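Local atomic coordinates of peroxide stress regulator PerR, FUR family (Streptococcus pyogenes, PDB entry 4LMY), a protein that probably controls transcription of peroxide-stress genes by binding DNA as a zinc-containing dimeric regulator of the Fur family. Residues 97-102 with 112-117; 29-34 with 67-72; 42-47 with 91-96. All blocks are in the same frame, centred on the assembly; numbering follows the deposited sequence.

Contact 1 of 3, residues 97-102 with 112-117; sequences HQHVNV and DFMDVD. With ZN (zinc ion), chain E.
Backbone hydrogen bonds pair strands 98-102 and 112-115 antiparallel, two at each hydrogen-bonded pair. At the first, Gln-98 N to Asp-115 O is 2.8 Å, and the return bond from Asp-115 N to Gln-98 O is nearly straight (177°). At the second, Val-100 N reaches Phe-113 O at 2.9 Å. Asp-115 OD2 takes Asp-117 N in an Asx turn.

Metal ligation lies on the face bearing His-99 and Met-114: zinc binds His-97 NE2 at 2.2 Å and His-99 NE2 at 2.1 Å, joined by His-4, His-6 and His-19. Met-114, CG anti to the backbone N (chi1 -172°), brings SD over one face of the His-97 ring, 4.2 Å from its centroid, a Met-aromatic contact. A water accepts from His-99 ND1 at 2.8 Å and donates to Asp-112 OD1, which also bonds Ser-5; this second-shell link probably helps set the ring's rotation.

Apolar packing lies on the opposite face, where Val-100 CB meets Phe-113 CE2 at 3.6 Å.

Strand 140-143 extends the sheet on the far side of 98-104, running parallel to it. Asp-115 OD1 accepts from Val-118 N of helix 118-129, while Met-114 N donates to Gln-128 of the second subunit.

Contact 2 of 3, residues 29-34 with 67-72; sequences ETRKAI and YNNLKV
Arg-31 NE donates to Asn-69 OD1 at 2.9 Å, the hydrogen bond that joins helix 29-34 to helix 67-72. The bond is bent, with 135° at the hydrogen, and the nitrogen stands well above the amide's carbonyl plane. The guanidinium and amide planes are themselves far from coplanar. Carbon packing flanks this polar contact. Val-72 CG2 lies over one face of the guanidinium, 3.6 Å from Arg-31 NH2, and Ile-34 CD1 reaches Asn-69 CB at 3.6 Å while also lying against the amide carbon and ND2 of that residue. Thr-30 CG2 comes near the same ND2 more loosely, at 4.1 Å.

What places these groups is found one shell out. Arg-31 leaves its helix with CG anti to the backbone N (chi1 179°), then bends at chi2 and chi3, which returns NE to the amide oxygen. Its NH1 donates to the carbonyl of Arg-26, so the guanidinium is held at two points. Asn-69 ND2 donates to Thr-65 O, one turn earlier in its own helix, which fixes the amide rotation and presents OD1 to the arginine. Leu-20 of helix 12-22 packs on both Arg-31 and Val-72. The axes of 29-34 and 67-72 approach to 10.3 Å and cross at -66°. Family and topology point to the winged helix-turn-helix DNA-binding domain of Fur proteins, in which helix 63-75 is probably the recognition helix.

Contact 3 of 3, residues 42-47 with 91-96; sequences TEHPSA and YYDFMG
The firmest part of this contact is centred on Pro-45 and Tyr-92. Tyr-92 N donates to Pro-45 O at 2.9 Å with 152° at the hydrogen, approaching from above the carbonyl plane. The same oxygen also lies in the plane of the Tyr-92 ring, at its edge, 3.5 Å from CD2, so one carbonyl meets both the backbone and the aromatic edge of a single residue. The carbonyl oxygen of Tyr-92 is crowded in turn: His-44 CA sets a C-H...O contact on it at 3.2 Å, and Pro-45 CD comes to 3.1 Å. Proline has no N-H to offer this oxygen, so the carbon-bound hydrogens of the loop face it here instead. Tyr-92 CG lies beside the backbone N and anti to the carbonyl carbon (chi1 -60°), which carries the ring to Ala-47, whose CB is 4.3 Å from CE2.

The side of His-44 and Asp-93 is close but faces solvent more, both residues being partly exposed. The imidazole lies alongside the carboxylate, pointing the same way with the planes 41° apart, and His-44 ND1 meets Asp-93 CB at 3.2 Å; the acid could favour a protonated ring. Tyr-91 CD1 meets His-44 O obliquely at 3.2 Å, and the ring turns its edge to Ser-46 N, 3.8 Å from CD1, while its hydroxyl bonds Asp-87. Looseness begins at Glu-43, which is exposed and points away from the strand. Ser-46 stands at the N-cap, its OG accepting from Lys-49 N, and so marks where the loop gives way to helix 47-54.

Residues 42-47 therefore bring the connection between helices 29-40 and 47-54 against strand 91-94, which pairs antiparallel with strand 79-82 as the probable wing of the winged-helix domain. Met-38 of helix 29-40 packs on both Pro-45 and Tyr-92, and Val-79 packs on Tyr-92.

Contacts 2 and 3 belong to the probable DNA-binding domain and touch directly: Leu-70 CD1 packs on Tyr-92 CZ at 3.6 Å. Contact 1 lies on the other side of the chain's centre, about 24 Å from contact 2 and 21 Å from contact 3 between centres, although residues 91-96 run straight into 97-102. Contacts 1, 2 and 3 bury Val-100 and Phe-113, Ile-34 and Asn-69, and Pro-45 and Tyr-92, and expose Val-116, Asn-68 and Glu-43 respectively. Contact 1 combines strand pairing with metal ligation and reaches the second subunit, contact 2 joins helices mainly through side chains, with one bent hydrogen bond, and contact 3 ties loop to strand through a single backbone hydrogen bond and aromatic edges.

Contact 1 of 3, residues 97-102 with 112-117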
loop_
_atom_site.group_PDB
_atom_site.type_symbol
_atom_site.label_atom_id
_atom_site.label_comp_id
_atom_site.label_asym_id
_atom_site.label_seq_id
_atom_site.Cartn_x
_atom_site.Cartn_y
_atom_site.Cartn_z
ATOM N N HIS B 97 7.102 7.557 7.232
ATOM C CA HIS B 97 5.994 7.672 6.294
ATOM C C HIS B 97 6.403 8.328 4.978
ATOM O O HIS B 97 7.544 8.754 4.799
ATOM C CB HIS B 97 4.892 8.514 6.926
ATOM C CG HIS B 97 5.296 9.936 7.164
ATOM N ND1 HIS B 97 5.985 10.335 8.290
ATOM C CD2 HIS B 97 5.126 11.047 6.411
ATOM C CE1 HIS B 97 6.213 11.634 8.224
ATOM N NE2 HIS B 97 5.705 12.092 7.095
ATOM N N GLN B 98 5.448 8.419 4.061
ATOM C CA GLN B 98 5.645 9.157 2.824
ATOM C C GLN B 98 4.364 9.917 2.508
ATOM O O GLN B 98 3.373 9.810 3.233
ATOM C CB GLN B 98 5.987 8.210 1.673
ATOM C CG GLN B 98 4.829 7.329 1.260
ATOM C CD GLN B 98 5.085 6.589 -0.034
ATOM O OE1 GLN B 98 4.394 5.628 -0.347
ATOM N NE2 GLN B 98 6.070 7.041 -0.799
ATOM N N HIS B 99 4.380 10.670 1.419
ATOM C CA HIS B 99 3.196 11.410 1.007
ATOM C C HIS B 99 2.879 11.136 -0.453
ATOM O O HIS B 99 3.734 11.283 -1.323
ATOM C CB HIS B 99 3.381 12.903 1.266
ATOM C CG HIS B 99 3.651 13.223 2.701
ATOM N ND1 HIS B 99 2.665 13.631 3.572
ATOM C CD2 HIS B 99 4.793 13.155 3.428
ATOM C CE1 HIS B 99 3.190 13.820 4.770
ATOM N NE2 HIS B 99 4.479 13.535 4.710
ATOM N N VAL B 100 1.635 10.735 -0.700
ATOM C CA VAL B 100 1.201 10.257 -2.004
ATOM C C VAL B 100 0.104 11.154 -2.568
ATOM O O VAL B 100 -0.791 11.582 -1.842
ATOM C CB VAL B 100 0.659 8.812 -1.891
ATOM C CG1 VAL B 100 0.200 8.277 -3.248
ATOM C CG2 VAL B 100 1.710 7.901 -1.271
ATOM N N ASN B 101 0.172 11.440 -3.863
ATOM C CA ASN B 101 -0.867 12.233 -4.512
ATOM C C ASN B 101 -2.112 11.424 -4.851
ATOM O O ASN B 101 -2.029 10.242 -5.181
ATOM C CB ASN B 101 -0.336 12.875 -5.792
ATOM C CG ASN B 101 0.535 14.079 -5.519
ATOM O OD1 ASN B 101 0.418 14.722 -4.477
ATOM N ND2 ASN B 101 1.406 14.402 -6.466
ATOM N N VAL B 102 -3.268 12.069 -4.763
ATOM C CA VAL B 102 -4.478 11.518 -5.353
ATOM C C VAL B 102 -4.976 12.518 -6.393
ATOM O O VAL B 102 -5.153 13.702 -6.100
ATOM C CB VAL B 102 -5.563 11.168 -4.297
ATOM C CG1 VAL B 102 -5.953 12.383 -3.471
ATOM C CG2 VAL B 102 -6.780 10.556 -4.973
ATOM N N ASP B 112 -2.969 15.423 -1.582
ATOM C CA ASP B 112 -2.002 14.444 -1.105
ATOM C C ASP B 112 -2.392 13.919 0.268
ATOM O O ASP B 112 -3.114 14.579 1.016
ATOM C CB ASP B 112 -0.584 15.026 -1.085
ATOM C CG ASP B 112 -0.460 16.242 -0.191
ATOM O OD1 ASP B 112 -0.185 16.066 1.012
ATOM O OD2 ASP B 112 -0.634 17.370 -0.696
ATOM N N PHE B 113 -1.924 12.717 0.587
ATOM C CA PHE B 113 -2.201 12.105 1.879
ATOM C C PHE B 113 -0.955 11.428 2.443
ATOM O O PHE B 113 -0.000 11.147 1.714
ATOM C CB PHE B 113 -3.363 11.108 1.777
ATOM C CG PHE B 113 -3.055 9.889 0.950
ATOM C CD1 PHE B 113 -2.715 8.693 1.559
ATOM C CD2 PHE B 113 -3.112 9.938 -0.433
ATOM C CE1 PHE B 113 -2.433 7.566 0.805
ATOM C CE2 PHE B 113 -2.833 8.814 -1.195
ATOM C CZ PHE B 113 -2.494 7.630 -0.575
ATOM N N MET B 114 -0.970 11.173 3.746
ATOM C CA MET B 114 0.157 10.539 4.417
ATOM C C MET B 114 0.027 9.030 4.378
ATOM O O MET B 114 -0.995 8.478 4.786
ATOM C CB MET B 114 0.227 10.991 5.871
ATOM C CG MET B 114 1.477 10.534 6.595
ATOM S SD MET B 114 1.599 11.265 8.237
ATOM C CE MET B 114 0.823 10.001 9.242
ATOM N N ASP B 115 1.075 8.366 3.904
ATOM C CA ASP B 115 1.059 6.917 3.767
ATOM C C ASP B 115 2.136 6.231 4.601
ATOM O O ASP B 115 3.273 6.691 4.661
ATOM C CB ASP B 115 1.241 6.534 2.303
ATOM C CG ASP B 115 1.558 5.069 2.127
ATOM O OD1 ASP B 115 2.719 4.744 1.807
ATOM O OD2 ASP B 115 0.648 4.242 2.328
ATOM N N VAL B 116 1.767 5.122 5.236
ATOM C CA VAL B 116 2.726 4.272 5.933
ATOM C C VAL B 116 2.664 2.844 5.390
ATOM O O VAL B 116 3.256 1.926 5.958
ATOM C CB VAL B 116 2.463 4.243 7.452
ATOM C CG1 VAL B 116 2.564 5.644 8.041
ATOM C CG2 VAL B 116 1.098 3.636 7.750
ATOM N N ASP B 117 1.952 2.662 4.281
ATOM C CA ASP B 117 1.662 1.320 3.776
ATOM C C ASP B 117 2.608 0.816 2.683
ATOM O O ASP B 117 2.859 -0.385 2.587
ATOM C CB ASP B 117 0.208 1.227 3.299
ATOM C CG ASP B 117 -0.783 1.191 4.450
ATOM O OD1 ASP B 117 -0.516 0.481 5.442
ATOM O OD2 ASP B 117 -1.826 1.872 4.363
HETATM ZN ZN ZN E . 5.922 14.085 6.195
HETATM O O HOH W 1 -0.011 14.350 3.121
HETATM O O HOH W 2 0.416 17.289 -3.962
#

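Contact 2 of 3, residues 29-34 with 67-72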
loop_
_atom_site.group_PDB
_atom_site.type_symbol
_atom_site.label_atom_id
_atom_site.label_comp_id
_atom_site.label_asym_id
_atom_site.label_seq_id
_atom_site.Cartn_x
_atom_site.Cartn_y
_atom_site.Cartn_z
ATOM N N GLU B 29 26.397 13.977 3.710
ATOM C CA GLU B 29 26.379 12.835 2.802
ATOM C C GLU B 29 26.259 11.527 3.582
ATOM O O GLU B 29 25.629 10.570 3.124
ATOM C CB GLU B 29 27.633 12.827 1.923
ATOM C CG GLU B 29 27.725 14.015 0.978
ATOM C CD GLU B 29 26.563 14.068 0.003
ATOM O OE1 GLU B 29 26.233 13.018 -0.585
ATOM O OE2 GLU B 29 25.975 15.155 -0.166
ATOM N N THR B 30 26.864 11.499 4.765
ATOM C CA THR B 30 26.794 10.333 5.637
ATOM C C THR B 30 25.367 10.131 6.137
ATOM O O THR B 30 24.870 9.006 6.194
ATOM C CB THR B 30 27.752 10.482 6.838
ATOM O OG1 THR B 30 29.106 10.383 6.380
ATOM C CG2 THR B 30 27.496 9.396 7.863
ATOM N N ARG B 31 24.708 11.235 6.479
ATOM C CA ARG B 31 23.327 11.183 6.943
ATOM C C ARG B 31 22.403 10.652 5.854
ATOM O O ARG B 31 21.510 9.848 6.123
ATOM C CB ARG B 31 22.871 12.564 7.415
ATOM C CG ARG B 31 21.430 12.626 7.889
ATOM C CD ARG B 31 21.268 13.673 8.977
ATOM N NE ARG B 31 21.885 13.252 10.233
ATOM C CZ ARG B 31 22.358 14.088 11.151
ATOM N NH1 ARG B 31 22.299 15.396 10.952
ATOM N NH2 ARG B 31 22.902 13.615 12.266
ATOM N N LYS B 32 22.633 11.093 4.621
ATOM C CA LYS B 32 21.856 10.610 3.485
ATOM C C LYS B 32 22.079 9.118 3.259
ATOM O O LYS B 32 21.139 8.379 2.955
ATOM C CB LYS B 32 22.206 11.393 2.220
ATOM C CG LYS B 32 21.656 12.803 2.212
ATOM C CD LYS B 32 21.847 13.478 0.863
ATOM C CE LYS B 32 23.131 14.284 0.811
ATOM N NZ LYS B 32 23.376 14.846 -0.548
ATOM N N ALA B 33 23.326 8.684 3.411
ATOM C CA ALA B 33 23.674 7.279 3.227
ATOM C C ALA B 33 22.995 6.381 4.255
ATOM O O ALA B 33 22.515 5.299 3.925
ATOM C CB ALA B 33 25.176 7.097 3.283
ATOM N N ILE B 34 22.956 6.836 5.501
ATOM C CA ILE B 34 22.361 6.049 6.575
ATOM C C ILE B 34 20.838 5.969 6.433
ATOM O O ILE B 34 20.241 4.911 6.645
ATOM C CB ILE B 34 22.780 6.593 7.957
ATOM C CG1 ILE B 34 24.278 6.358 8.169
ATOM C CG2 ILE B 34 21.982 5.931 9.065
ATOM C CD1 ILE B 34 24.840 7.008 9.408
ATOM N N TYR B 67 25.708 6.068 15.740
ATOM C CA TYR B 67 24.892 6.378 16.914
ATOM C C TYR B 67 24.278 7.773 16.808
ATOM O O TYR B 67 23.095 7.965 17.093
ATOM C CB TYR B 67 25.739 6.295 18.188
ATOM C CG TYR B 67 25.894 4.907 18.771
ATOM C CD1 TYR B 67 24.808 4.045 18.874
ATOM C CD2 TYR B 67 27.125 4.465 19.235
ATOM C CE1 TYR B 67 24.948 2.778 19.418
ATOM C CE2 TYR B 67 27.275 3.202 19.779
ATOM C CZ TYR B 67 26.184 2.362 19.866
ATOM O OH TYR B 67 26.333 1.106 20.407
ATOM N N ASN B 68 25.094 8.739 16.396
ATOM C CA ASN B 68 24.648 10.123 16.260
ATOM C C ASN B 68 23.493 10.246 15.275
ATOM O O ASN B 68 22.497 10.922 15.545
ATOM C CB ASN B 68 25.799 11.028 15.814
ATOM C CG ASN B 68 26.825 11.256 16.909
ATOM O OD1 ASN B 68 26.553 11.033 18.088
ATOM N ND2 ASN B 68 28.011 11.709 16.522
ATOM N N ASN B 69 23.633 9.584 14.134
ATOM C CA ASN B 69 22.608 9.630 13.096
ATOM C C ASN B 69 21.333 8.894 13.495
ATOM O O ASN B 69 20.228 9.362 13.221
ATOM C CB ASN B 69 23.155 9.077 11.780
ATOM C CG ASN B 69 23.969 10.099 11.015
ATOM O OD1 ASN B 69 23.433 10.845 10.196
ATOM N ND2 ASN B 69 25.273 10.139 11.274
ATOM N N LEU B 70 21.491 7.741 14.140
ATOM C CA LEU B 70 20.349 6.972 14.627
ATOM C C LEU B 70 19.564 7.755 15.675
ATOM O O LEU B 70 18.337 7.691 15.716
ATOM C CB LEU B 70 20.805 5.631 15.204
ATOM C CG LEU B 70 21.354 4.609 14.205
ATOM C CD1 LEU B 70 21.888 3.385 14.927
ATOM C CD2 LEU B 70 20.293 4.212 13.185
ATOM N N LYS B 71 20.285 8.496 16.512
ATOM C CA LYS B 71 19.674 9.327 17.545
ATOM C C LYS B 71 18.732 10.362 16.939
ATOM O O LYS B 71 17.619 10.562 17.425
ATOM C CB LYS B 71 20.757 10.020 18.375
ATOM C CG LYS B 71 20.249 11.126 19.282
ATOM C CD LYS B 71 20.465 10.788 20.746
ATOM C CE LYS B 71 20.902 12.015 21.530
ATOM N NZ LYS B 71 19.964 13.159 21.348
ATOM N N VAL B 72 19.183 11.012 15.871
ATOM C CA VAL B 72 18.362 11.988 15.163
ATOM C C VAL B 72 17.127 11.325 14.558
ATOM O O VAL B 72 16.005 11.799 14.737
ATOM C CB VAL B 72 19.162 12.701 14.053
ATOM C CG1 VAL B 72 18.233 13.494 13.146
ATOM C CG2 VAL B 72 20.229 13.606 14.663
#

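Contact 3 of 3, residues 42-47 with 91-96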
loop_
_atom_site.group_PDB
_atom_site.type_symbol
_atom_site.label_atom_id
_atom_site.label_comp_id
_atom_site.label_asym_id
_atom_site.label_seq_id
_atom_site.Cartn_x
_atom_site.Cartn_y
_atom_site.Cartn_z
ATOM N N THR B 42 16.187 -4.776 4.636
ATOM C CA THR B 42 15.121 -5.765 4.715
ATOM C C THR B 42 15.280 -6.601 5.971
ATOM O O THR B 42 14.858 -7.757 6.033
ATOM C CB THR B 42 15.137 -6.673 3.490
ATOM O OG1 THR B 42 16.428 -7.282 3.364
ATOM C CG2 THR B 42 14.852 -5.856 2.249
ATOM N N GLU B 43 15.909 -5.998 6.969
ATOM C CA GLU B 43 16.073 -6.606 8.274
ATOM C C GLU B 43 16.123 -5.482 9.294
ATOM O O GLU B 43 15.829 -4.331 8.973
ATOM C CB GLU B 43 17.351 -7.444 8.319
ATOM C CG GLU B 43 18.521 -6.815 7.584
ATOM C CD GLU B 43 19.790 -7.634 7.693
ATOM O OE1 GLU B 43 19.721 -8.873 7.546
ATOM O OE2 GLU B 43 20.857 -7.036 7.931
ATOM N N HIS B 44 16.492 -5.814 10.522
ATOM C CA HIS B 44 16.551 -4.822 11.581
ATOM C C HIS B 44 17.973 -4.778 12.119
ATOM O O HIS B 44 18.294 -5.449 13.097
ATOM C CB HIS B 44 15.540 -5.164 12.677
ATOM C CG HIS B 44 14.162 -5.435 12.157
ATOM N ND1 HIS B 44 13.097 -4.596 12.394
ATOM C CD2 HIS B 44 13.678 -6.451 11.401
ATOM C CE1 HIS B 44 12.015 -5.083 11.812
ATOM N NE2 HIS B 44 12.341 -6.207 11.202
ATOM N N PRO B 45 18.837 -3.989 11.461
ATOM C CA PRO B 45 20.273 -3.998 11.748
ATOM C C PRO B 45 20.627 -3.346 13.077
ATOM O O PRO B 45 19.944 -2.430 13.537
ATOM C CB PRO B 45 20.857 -3.176 10.596
ATOM C CG PRO B 45 19.768 -2.237 10.231
ATOM C CD PRO B 45 18.495 -3.022 10.403
ATOM N N SER B 46 21.698 -3.835 13.687
ATOM C CA SER B 46 22.269 -3.199 14.861
ATOM C C SER B 46 23.098 -2.007 14.403
ATOM O O SER B 46 23.328 -1.827 13.207
ATOM C CB SER B 46 23.165 -4.184 15.604
ATOM O OG SER B 46 24.267 -4.552 14.795
ATOM N N ALA B 47 23.553 -1.198 15.354
ATOM C CA ALA B 47 24.418 -0.071 15.034
ATOM C C ALA B 47 25.720 -0.560 14.412
ATOM O O ALA B 47 26.258 0.072 13.503
ATOM C CB ALA B 47 24.701 0.751 16.281
ATOM N N TYR B 91 18.244 -3.227 18.033
ATOM C CA TYR B 91 18.100 -3.322 16.590
ATOM C C TYR B 91 17.201 -2.203 16.094
ATOM O O TYR B 91 16.300 -1.755 16.804
ATOM C CB TYR B 91 17.553 -4.692 16.192
ATOM C CG TYR B 91 18.452 -5.825 16.625
ATOM C CD1 TYR B 91 19.601 -6.136 15.908
ATOM C CD2 TYR B 91 18.162 -6.574 17.758
ATOM C CE1 TYR B 91 20.433 -7.164 16.302
ATOM C CE2 TYR B 91 18.986 -7.607 18.159
ATOM C CZ TYR B 91 20.120 -7.896 17.428
ATOM O OH TYR B 91 20.946 -8.922 17.822
ATOM N N TYR B 92 17.455 -1.745 14.875
ATOM C CA TYR B 92 16.778 -0.568 14.352
ATOM C C TYR B 92 15.971 -0.895 13.104
ATOM O O TYR B 92 16.365 -1.735 12.300
ATOM C CB TYR B 92 17.797 0.535 14.058
ATOM C CG TYR B 92 18.579 0.970 15.277
ATOM C CD1 TYR B 92 18.174 2.061 16.032
ATOM C CD2 TYR B 92 19.717 0.281 15.681
ATOM C CE1 TYR B 92 18.882 2.461 17.149
ATOM C CE2 TYR B 92 20.430 0.671 16.798
ATOM C CZ TYR B 92 20.009 1.762 17.527
ATOM O OH TYR B 92 20.718 2.156 18.640
ATOM N N ASP B 93 14.835 -0.224 12.949
ATOM C CA ASP B 93 13.970 -0.449 11.800
ATOM C C ASP B 93 13.386 0.862 11.301
ATOM O O ASP B 93 12.815 1.630 12.073
ATOM C CB ASP B 93 12.833 -1.400 12.168
ATOM C CG ASP B 93 11.975 -1.770 10.976
ATOM O OD1 ASP B 93 12.544 -2.133 9.924
ATOM O OD2 ASP B 93 10.734 -1.691 11.087
ATOM N N PHE B 94 13.530 1.115 10.005
ATOM C CA PHE B 94 12.942 2.303 9.403
ATOM C C PHE B 94 11.447 2.083 9.194
ATOM O O PHE B 94 11.039 1.076 8.617
ATOM C CB PHE B 94 13.622 2.623 8.069
ATOM C CG PHE B 94 13.225 3.952 7.492
ATOM C CD1 PHE B 94 13.967 5.089 7.763
ATOM C CD2 PHE B 94 12.104 4.066 6.686
ATOM C CE1 PHE B 94 13.602 6.313 7.237
ATOM C CE2 PHE B 94 11.734 5.287 6.160
ATOM C CZ PHE B 94 12.485 6.412 6.434
ATOM N N MET B 95 10.631 3.022 9.667
ATOM C CA MET B 95 9.185 2.934 9.473
ATOM C C MET B 95 8.576 4.279 9.066
ATOM O O MET B 95 7.355 4.448 9.064
ATOM C CB MET B 95 8.494 2.344 10.714
ATOM C CG MET B 95 8.075 3.336 11.799
ATOM S SD MET B 95 9.399 4.387 12.418
ATOM C CE MET B 95 9.108 4.286 14.183
ATOM N N GLY B 96 9.441 5.221 8.697
ATOM C CA GLY B 96 9.018 6.550 8.291
ATOM C C GLY B 96 7.980 6.565 7.182
ATOM O O GLY B 96 7.978 5.708 6.299
#